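Local coordinates for protein processed glycerol phosphate lipoteichoic acid synthase 2 (PDB 2W8D) that is a sulfatase-type protein of the alkaline phosphatase clan whose fold holds a magnesium ion, at residues 40-45 against 222-227; 196-201 against 226-231. All blocks are in the same frame, centred on the assembly; numbering follows the deposited sequence.

Contact 1 of 2, residues 40-45 against 222-227; sequences ESLQSF and DNYFQS. With MG (magnesium ion), chain C.
Y224 and the backbone of S41 and Q43 carry this contact. The Y224 hydroxyl gives its proton to S41 O, with OH 2.6 Å from that oxygen. The bond lies in the carbonyl plane, on a lone pair, with a C=O...OH angle of 139°. The same OH accepts the amide of Q43, whose N lies 3.1 Å away. Two bonds thus grip one hydroxyl, and both backbone atoms lie near the ring plane. The loop 40-45 follows strand 33-39 of the main sheet in a sulfatase-type domain of the alkaline phosphatase clan. Helix 219-244 meets this loop mainly through Y224. Its side chain leaves the helix toward the loop, with CG anti to the backbone N (chi1 -172°).

E40, at the start of the loop, binds magnesium through both carboxylate oxygens, at 2.2 Å for OE1 and 2.1 Å for OE2. D258, H259 and the phosphothreonine at position 84 belong to the same site. S41 is a second-shell residue: its OG donates to E40 OE2, using the anti lone pair, and its backbone N hydrogen-bonds D258 OD1.

Packing lies at the far end of the loop. The rings of F45 and Y224 are nearly parallel, 21° apart, but slid so far that they barely overlap. Their closest atoms are F45 CZ and Y224 CE2, at 3.8 Å. Beside them, F225 CE1 sits at the edge of the F45 ring, 4.2 Å from F45 CE1.

Contact 2 of 2, residues 196-201 against 226-231; sequences LSNHFP and QSAHYL
N198 and S227 face each other across this contact, each with its side chain leaving the backbone toward the other segment. N198 CG is anti to the backbone N (chi1 -162°), beside its own carbonyl carbon. The amide oxygen OD1 ends 2.8 Å from S227 OG. This is a possible hydrogen bond from the serine, but its one proton also has the carbonyl oxygens of N223 and F202 within reach. OD1 also approaches A228 N at 3.4 Å, at an angle too poor for a bond. The other branch of the amide, ND2, hydrogen-bonds E40 O, so the two ends of one group reach different parts of the fold.

The helix wall continues with Y230 and L231. S197 OG lies 3.5 Å from Y230 CE2, and S197 CB lies near CE2 and CD2 of the same ring. Both polar ends have partners elsewhere: S197 OG is hydrogen-bonded to D171 N, and Y230 OH to K172 N, at the start of helix 171-183. L231 CD2 meets N198 CB at 4.1 Å.

H199 leaves the backbone away from the helix. Its ND1 donates to L196 O at 2.9 Å, and its NE2 bonds a phosphate oxygen of the phosphothreonine at position 84. N198 itself centres an inverse gamma turn, in the loop after strand 189-194, which places H199 beside E40 and the phosphothreonine at the magnesium site of this sulfatase-type domain.

Overall arrangement
Both contacts are buried and lie on the same side of the chain's centre, with centres about 6 Å apart. Both use helix 219-244, and they share Q226 and S227. Each sets this helix against a loop that leaves a strand of the main sheet; strands 33-39 and 189-194 pair in parallel. Contact 1 holds a metal ligand and joins a tyrosine hydroxyl held by two backbone bonds to aromatic packing. Contact 2 has one unsettled serine bond and a few van der Waals touches, and its loop reaches the same metal site through H199 and the phosphothreonine. The two loops also meet directly: S41 CB packs 3.2 Å from N198 O, and E40 CD lies 3.5 Å from H199 NE2.

Contact 1 of 2, residues 40-45 against 222-227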
ATOM      1  N   GLU A  40      -4.644  -5.895   5.455  1.00 15.91           N
ATOM      2  CA  GLU A  40      -4.778  -7.089   4.630  1.00 15.63           C
ATOM      3  C   GLU A  40      -6.138  -7.210   3.924  1.00 16.20           C
ATOM      4  O   GLU A  40      -7.205  -7.196   4.595  1.00 15.88           O
ATOM      5  CB  GLU A  40      -4.569  -8.330   5.520  1.00 15.86           C
ATOM      6  CG  GLU A  40      -4.504  -9.670   4.802  1.00 15.20           C
ATOM      7  CD  GLU A  40      -3.613  -9.674   3.566  1.00 16.12           C
ATOM      8  OE1 GLU A  40      -2.372  -9.456   3.685  1.00 14.09           O
ATOM      9  OE2 GLU A  40      -4.170  -9.886   2.456  1.00 15.86           O
ATOM     10  N   SER A  41      -6.087  -7.356   2.591  1.00 15.80           N
ATOM     11  CA  SER A  41      -7.250  -7.721   1.765  1.00 15.92           C
ATOM     12  C   SER A  41      -8.437  -6.766   1.909  1.00 16.65           C
ATOM     13  O   SER A  41      -9.566  -7.141   1.605  1.00 16.28           O
ATOM     14  CB  SER A  41      -7.718  -9.134   2.107  1.00 15.43           C
ATOM     15  OG  SER A  41      -6.775 -10.125   1.736  1.00 16.03           O
ATOM     16  N   LEU A  42      -8.176  -5.546   2.387  1.00 17.29           N
ATOM     17  CA  LEU A  42      -9.232  -4.560   2.644  1.00 17.65           C
ATOM     18  C   LEU A  42      -9.529  -3.653   1.434  1.00 17.84           C
ATOM     19  O   LEU A  42      -8.655  -2.923   0.954  1.00 18.84           O
ATOM     20  CB  LEU A  42      -8.867  -3.724   3.863  1.00 16.83           C
ATOM     21  CG  LEU A  42     -10.063  -2.901   4.357  1.00 19.38           C
ATOM     22  CD1 LEU A  42     -11.153  -3.809   4.943  1.00 18.50           C
ATOM     23  CD2 LEU A  42      -9.631  -1.826   5.357  1.00 18.32           C
ATOM     24  N   GLN A  43     -10.755  -3.709   0.938  1.00 17.30           N
ATOM     25  CA  GLN A  43     -11.163  -2.929  -0.270  1.00 16.28           C
ATOM     26  C   GLN A  43     -11.975  -1.711   0.168  1.00 15.94           C
ATOM     27  O   GLN A  43     -12.636  -1.741   1.196  1.00 14.08           O
ATOM     28  CB  GLN A  43     -11.988  -3.805  -1.238  1.00 15.17           C
ATOM     29  CG  GLN A  43     -11.180  -4.972  -1.838  1.00 15.92           C
ATOM     30  CD  GLN A  43     -12.011  -6.006  -2.593  1.00 18.32           C
ATOM     31  OE1 GLN A  43     -12.663  -5.697  -3.614  1.00 18.28           O
ATOM     32  NE2 GLN A  43     -11.966  -7.246  -2.122  1.00 13.03           N
ATOM     33  N   SER A  44     -11.955  -0.668  -0.649  1.00 16.34           N
ATOM     34  CA  SER A  44     -12.621   0.582  -0.345  1.00 16.42           C
ATOM     35  C   SER A  44     -14.141   0.459  -0.223  1.00 16.44           C
ATOM     36  O   SER A  44     -14.738   1.265   0.462  1.00 16.67           O
ATOM     37  CB  SER A  44     -12.277   1.647  -1.403  1.00 16.59           C
ATOM     38  OG  SER A  44     -10.912   2.081  -1.311  1.00 17.51           O
ATOM     39  N   PHE A  45     -14.775  -0.515  -0.878  1.00 15.84           N
ATOM     40  CA  PHE A  45     -16.236  -0.636  -0.741  1.00 15.80           C
ATOM     41  C   PHE A  45     -16.702  -0.836   0.704  1.00 15.61           C
ATOM     42  O   PHE A  45     -17.829  -0.482   1.034  1.00 16.55           O
ATOM     43  CB  PHE A  45     -16.854  -1.701  -1.665  1.00 15.06           C
ATOM     44  CG  PHE A  45     -16.714  -3.108  -1.160  1.00 14.43           C
ATOM     45  CD1 PHE A  45     -17.670  -3.658  -0.337  1.00 14.73           C
ATOM     46  CD2 PHE A  45     -15.626  -3.885  -1.521  1.00 13.88           C
ATOM     47  CE1 PHE A  45     -17.518  -4.976   0.144  1.00 17.09           C
ATOM     48  CE2 PHE A  45     -15.490  -5.180  -1.078  1.00 15.55           C
ATOM     49  CZ  PHE A  45     -16.423  -5.720  -0.221  1.00 15.05           C
ATOM     50  N   ASP A 222     -19.656 -13.587   3.118  1.00 14.23           N
ATOM     51  CA  ASP A 222     -20.301 -13.443   4.431  1.00 16.29           C
ATOM     52  C   ASP A 222     -19.317 -13.182   5.565  1.00 16.40           C
ATOM     53  O   ASP A 222     -19.597 -12.349   6.416  1.00 16.82           O
ATOM     54  CB  ASP A 222     -21.166 -14.663   4.798  1.00 16.20           C
ATOM     55  CG  ASP A 222     -22.421 -14.781   3.932  1.00 18.11           C
ATOM     56  OD1 ASP A 222     -22.712 -13.861   3.133  1.00 19.05           O
ATOM     57  OD2 ASP A 222     -23.129 -15.809   4.048  1.00 22.03           O
ATOM     58  N   ASN A 223     -18.168 -13.870   5.551  1.00 16.81           N
ATOM     59  CA  ASN A 223     -17.206 -13.822   6.666  1.00 16.74           C
ATOM     60  C   ASN A 223     -16.206 -12.687   6.512  1.00 16.47           C
ATOM     61  O   ASN A 223     -15.527 -12.288   7.472  1.00 17.24           O
ATOM     62  CB  ASN A 223     -16.463 -15.150   6.796  1.00 16.74           C
ATOM     63  CG  ASN A 223     -17.361 -16.269   7.290  1.00 18.40           C
ATOM     64  OD1 ASN A 223     -18.449 -16.038   7.817  1.00 19.53           O
ATOM     65  ND2 ASN A 223     -16.915 -17.490   7.104  1.00 19.91           N
ATOM     66  N   TYR A 224     -16.106 -12.174   5.294  1.00 15.73           N
ATOM     67  CA  TYR A 224     -15.279 -11.015   5.041  1.00 14.49           C
ATOM     68  C   TYR A 224     -15.591  -9.902   6.058  1.00 14.05           C
ATOM     69  O   TYR A 224     -14.682  -9.306   6.606  1.00 12.85           O
ATOM     70  CB  TYR A 224     -15.544 -10.519   3.632  1.00 14.15           C
ATOM     71  CG  TYR A 224     -14.606  -9.436   3.184  1.00 15.85           C
ATOM     72  CD1 TYR A 224     -13.238  -9.694   2.980  1.00 14.21           C
ATOM     73  CD2 TYR A 224     -15.077  -8.147   2.963  1.00 15.78           C
ATOM     74  CE1 TYR A 224     -12.377  -8.679   2.566  1.00 15.89           C
ATOM     75  CE2 TYR A 224     -14.221  -7.126   2.539  1.00 16.88           C
ATOM     76  CZ  TYR A 224     -12.886  -7.390   2.330  1.00 16.66           C
ATOM     77  OH  TYR A 224     -12.084  -6.363   1.882  1.00 12.96           O
ATOM     78  N   PHE A 225     -16.876  -9.625   6.265  1.00 13.78           N
ATOM     79  CA  PHE A 225     -17.305  -8.471   7.036  1.00 15.52           C
ATOM     80  C   PHE A 225     -16.941  -8.594   8.495  1.00 15.73           C
ATOM     81  O   PHE A 225     -16.677  -7.579   9.114  1.00 15.37           O
ATOM     82  CB  PHE A 225     -18.817  -8.232   6.930  1.00 15.76           C
ATOM     83  CG  PHE A 225     -19.279  -8.023   5.537  1.00 16.85           C
ATOM     84  CD1 PHE A 225     -19.063  -6.790   4.891  1.00 18.93           C
ATOM     85  CD2 PHE A 225     -19.914  -9.048   4.837  1.00 17.71           C
ATOM     86  CE1 PHE A 225     -19.473  -6.578   3.558  1.00 15.29           C
ATOM     87  CE2 PHE A 225     -20.317  -8.842   3.496  1.00 18.55           C
ATOM     88  CZ  PHE A 225     -20.094  -7.603   2.871  1.00 15.05           C
ATOM     89  N   GLN A 226     -16.944  -9.827   9.022  1.00 16.45           N
ATOM     90  CA  GLN A 226     -16.503 -10.125  10.379  1.00 17.37           C
ATOM     91  C   GLN A 226     -15.015  -9.918  10.606  1.00 16.44           C
ATOM     92  O   GLN A 226     -14.629  -9.308  11.602  1.00 15.63           O
ATOM     93  CB  GLN A 226     -16.845 -11.563  10.757  1.00 18.82           C
ATOM     94  CG  GLN A 226     -18.312 -11.840  10.787  1.00 22.85           C
ATOM     95  CD  GLN A 226     -18.650 -13.028  11.650  1.00 29.29           C
ATOM     96  OE1 GLN A 226     -17.779 -13.823  11.998  1.00 34.12           O
ATOM     97  NE2 GLN A 226     -19.921 -13.156  12.009  1.00 30.57           N
ATOM     98  N   SER A 227     -14.168 -10.422   9.708  1.00 15.96           N
ATOM     99  CA  SER A 227     -12.732 -10.214   9.905  1.00 15.73           C
ATOM    100  C   SER A 227     -12.325  -8.782   9.592  1.00 15.07           C
ATOM    101  O   SER A 227     -11.373  -8.266  10.176  1.00 14.99           O
ATOM    102  CB  SER A 227     -11.847 -11.246   9.181  1.00 16.01           C
ATOM    103  OG  SER A 227     -12.406 -11.559   7.933  1.00 19.23           O
TER
HETATM  104 MG    MG C1636      -2.383  -9.557   1.449  1.00 14.90          MG

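Contact 2 of 2, residues 196-201 against 226-231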
ATOM      1  N   LEU A 196      -2.334  -9.565   9.375  1.00 17.84           N
ATOM      2  CA  LEU A 196      -2.536 -10.951   8.937  1.00 17.64           C
ATOM      3  C   LEU A 196      -3.973 -11.467   8.963  1.00 18.06           C
ATOM      4  O   LEU A 196      -4.301 -12.398   8.204  1.00 18.65           O
ATOM      5  CB  LEU A 196      -1.769 -11.884   9.878  1.00 17.32           C
ATOM      6  CG  LEU A 196      -0.336 -12.139   9.440  1.00 19.45           C
ATOM      7  CD1 LEU A 196       0.401 -13.001  10.438  1.00 18.01           C
ATOM      8  CD2 LEU A 196      -0.303 -12.720   8.001  1.00 18.98           C
ATOM      9  N   SER A 197      -4.787 -10.941   9.883  1.00 17.64           N
ATOM     10  CA  SER A 197      -6.047 -11.546  10.267  1.00 17.81           C
ATOM     11  C   SER A 197      -7.113 -11.524   9.160  1.00 18.66           C
ATOM     12  O   SER A 197      -7.884 -12.458   9.063  1.00 18.48           O
ATOM     13  CB  SER A 197      -6.608 -10.870  11.531  1.00 18.34           C
ATOM     14  OG  SER A 197      -6.001 -11.356  12.737  1.00 19.79           O
ATOM     15  N   ASN A 198      -7.154 -10.485   8.323  1.00 18.38           N
ATOM     16  CA  ASN A 198      -8.189 -10.430   7.280  1.00 19.61           C
ATOM     17  C   ASN A 198      -7.772 -11.182   6.002  1.00 20.34           C
ATOM     18  O   ASN A 198      -7.810 -10.613   4.900  1.00 20.30           O
ATOM     19  CB  ASN A 198      -8.589  -8.976   6.965  1.00 18.71           C
ATOM     20  CG  ASN A 198      -9.905  -8.877   6.235  1.00 20.14           C
ATOM     21  OD1 ASN A 198     -10.881  -9.558   6.598  1.00 20.51           O
ATOM     22  ND2 ASN A 198      -9.960  -8.017   5.210  1.00 17.01           N
ATOM     23  N   HIS A 199      -7.357 -12.443   6.166  1.00 21.02           N
ATOM     24  CA  HIS A 199      -6.882 -13.301   5.064  1.00 21.44           C
ATOM     25  C   HIS A 199      -7.981 -14.228   4.617  1.00 20.74           C
ATOM     26  O   HIS A 199      -8.734 -14.725   5.450  1.00 20.24           O
ATOM     27  CB  HIS A 199      -5.671 -14.149   5.491  1.00 22.65           C
ATOM     28  CG  HIS A 199      -4.368 -13.687   4.901  1.00 27.24           C
ATOM     29  ND1 HIS A 199      -3.301 -13.270   5.675  1.00 30.65           N
ATOM     30  CD2 HIS A 199      -3.968 -13.555   3.608  1.00 30.27           C
ATOM     31  CE1 HIS A 199      -2.295 -12.925   4.889  1.00 32.13           C
ATOM     32  NE2 HIS A 199      -2.675 -13.084   3.631  1.00 31.93           N
ATOM     33  N   PHE A 200      -8.111 -14.416   3.289  1.00 20.30           N
ATOM     34  CA  PHE A 200      -8.992 -15.430   2.700  1.00 19.10           C
ATOM     35  C   PHE A 200      -8.813 -16.783   3.416  1.00 19.09           C
ATOM     36  O   PHE A 200      -7.697 -17.132   3.738  1.00 19.35           O
ATOM     37  CB  PHE A 200      -8.582 -15.588   1.237  1.00 19.24           C
ATOM     38  CG  PHE A 200      -9.449 -16.518   0.460  1.00 19.50           C
ATOM     39  CD1 PHE A 200     -10.544 -16.023  -0.265  1.00 17.68           C
ATOM     40  CD2 PHE A 200      -9.184 -17.908   0.453  1.00 18.96           C
ATOM     41  CE1 PHE A 200     -11.373 -16.903  -0.999  1.00 19.84           C
ATOM     42  CE2 PHE A 200     -10.015 -18.797  -0.271  1.00 18.75           C
ATOM     43  CZ  PHE A 200     -11.103 -18.291  -1.006  1.00 19.28           C
ATOM     44  N   PRO A 201      -9.892 -17.551   3.664  1.00 19.10           N
ATOM     45  CA  PRO A 201     -11.335 -17.382   3.418  1.00 20.10           C
ATOM     46  C   PRO A 201     -12.071 -16.531   4.470  1.00 21.06           C
ATOM     47  O   PRO A 201     -13.282 -16.546   4.483  1.00 20.38           O
ATOM     48  CB  PRO A 201     -11.864 -18.821   3.481  1.00 19.46           C
ATOM     49  CG  PRO A 201     -11.015 -19.436   4.573  1.00 20.14           C
ATOM     50  CD  PRO A 201      -9.615 -18.849   4.297  1.00 19.46           C
ATOM     51  N   GLN A 226     -16.944  -9.827   9.022  1.00 16.45           N
ATOM     52  CA  GLN A 226     -16.503 -10.125  10.379  1.00 17.37           C
ATOM     53  C   GLN A 226     -15.015  -9.918  10.606  1.00 16.44           C
ATOM     54  O   GLN A 226     -14.629  -9.308  11.602  1.00 15.63           O
ATOM     55  CB  GLN A 226     -16.845 -11.563  10.757  1.00 18.82           C
ATOM     56  CG  GLN A 226     -18.312 -11.840  10.787  1.00 22.85           C
ATOM     57  CD  GLN A 226     -18.650 -13.028  11.650  1.00 29.29           C
ATOM     58  OE1 GLN A 226     -17.779 -13.823  11.998  1.00 34.12           O
ATOM     59  NE2 GLN A 226     -19.921 -13.156  12.009  1.00 30.57           N
ATOM     60  N   SER A 227     -14.168 -10.422   9.708  1.00 15.96           N
ATOM     61  CA  SER A 227     -12.732 -10.214   9.905  1.00 15.73           C
ATOM     62  C   SER A 227     -12.325  -8.782   9.592  1.00 15.07           C
ATOM     63  O   SER A 227     -11.373  -8.266  10.176  1.00 14.99           O
ATOM     64  CB  SER A 227     -11.847 -11.246   9.181  1.00 16.01           C
ATOM     65  OG  SER A 227     -12.406 -11.559   7.933  1.00 19.23           O
ATOM     66  N   ALA A 228     -13.060  -8.124   8.700  1.00 14.23           N
ATOM     67  CA  ALA A 228     -12.823  -6.696   8.462  1.00 13.74           C
ATOM     68  C   ALA A 228     -13.140  -5.887   9.751  1.00 13.58           C
ATOM     69  O   ALA A 228     -12.406  -4.970  10.108  1.00 13.76           O
ATOM     70  CB  ALA A 228     -13.650  -6.182   7.288  1.00 11.81           C
ATOM     71  N   HIS A 229     -14.223  -6.238  10.425  1.00 12.89           N
ATOM     72  CA  HIS A 229     -14.641  -5.560  11.653  1.00 13.81           C
ATOM     73  C   HIS A 229     -13.559  -5.783  12.703  1.00 14.36           C
ATOM     74  O   HIS A 229     -13.173  -4.848  13.365  1.00 14.99           O
ATOM     75  CB  HIS A 229     -16.022  -6.077  12.120  1.00 13.38           C
ATOM     76  CG  HIS A 229     -16.579  -5.388  13.338  1.00 13.68           C
ATOM     77  ND1 HIS A 229     -17.122  -4.120  13.304  1.00 13.25           N
ATOM     78  CD2 HIS A 229     -16.716  -5.812  14.619  1.00 12.24           C
ATOM     79  CE1 HIS A 229     -17.561  -3.795  14.510  1.00 11.48           C
ATOM     80  NE2 HIS A 229     -17.331  -4.807  15.322  1.00  9.84           N
ATOM     81  N   TYR A 230     -13.027  -7.006  12.795  1.00 14.82           N
ATOM     82  CA  TYR A 230     -11.924  -7.302  13.693  1.00 14.98           C
ATOM     83  C   TYR A 230     -10.655  -6.444  13.393  1.00 15.72           C
ATOM     84  O   TYR A 230     -10.024  -5.878  14.327  1.00 16.58           O
ATOM     85  CB  TYR A 230     -11.627  -8.819  13.704  1.00 15.02           C
ATOM     86  CG  TYR A 230     -10.465  -9.211  14.600  1.00 13.76           C
ATOM     87  CD1 TYR A 230     -10.666  -9.505  15.951  1.00 13.97           C
ATOM     88  CD2 TYR A 230      -9.160  -9.238  14.104  1.00 12.27           C
ATOM     89  CE1 TYR A 230      -9.601  -9.843  16.776  1.00 12.91           C
ATOM     90  CE2 TYR A 230      -8.101  -9.568  14.896  1.00 13.54           C
ATOM     91  CZ  TYR A 230      -8.328  -9.858  16.244  1.00 13.34           C
ATOM     92  OH  TYR A 230      -7.281 -10.183  17.029  1.00 13.78           O
ATOM     93  N   LEU A 231     -10.277  -6.369  12.118  1.00 15.60           N
ATOM     94  CA  LEU A 231      -9.187  -5.501  11.648  1.00 15.25           C
ATOM     95  C   LEU A 231      -9.410  -4.052  12.133  1.00 15.26           C
ATOM     96  O   LEU A 231      -8.499  -3.416  12.652  1.00 14.86           O
ATOM     97  CB  LEU A 231      -9.082  -5.538  10.108  1.00 13.44           C
ATOM     98  CG  LEU A 231      -7.932  -4.739   9.458  1.00 14.10           C
ATOM     99  CD1 LEU A 231      -6.581  -4.903  10.192  1.00 11.58           C
ATOM    100  CD2 LEU A 231      -7.712  -5.087   7.988  1.00 11.85           C
TER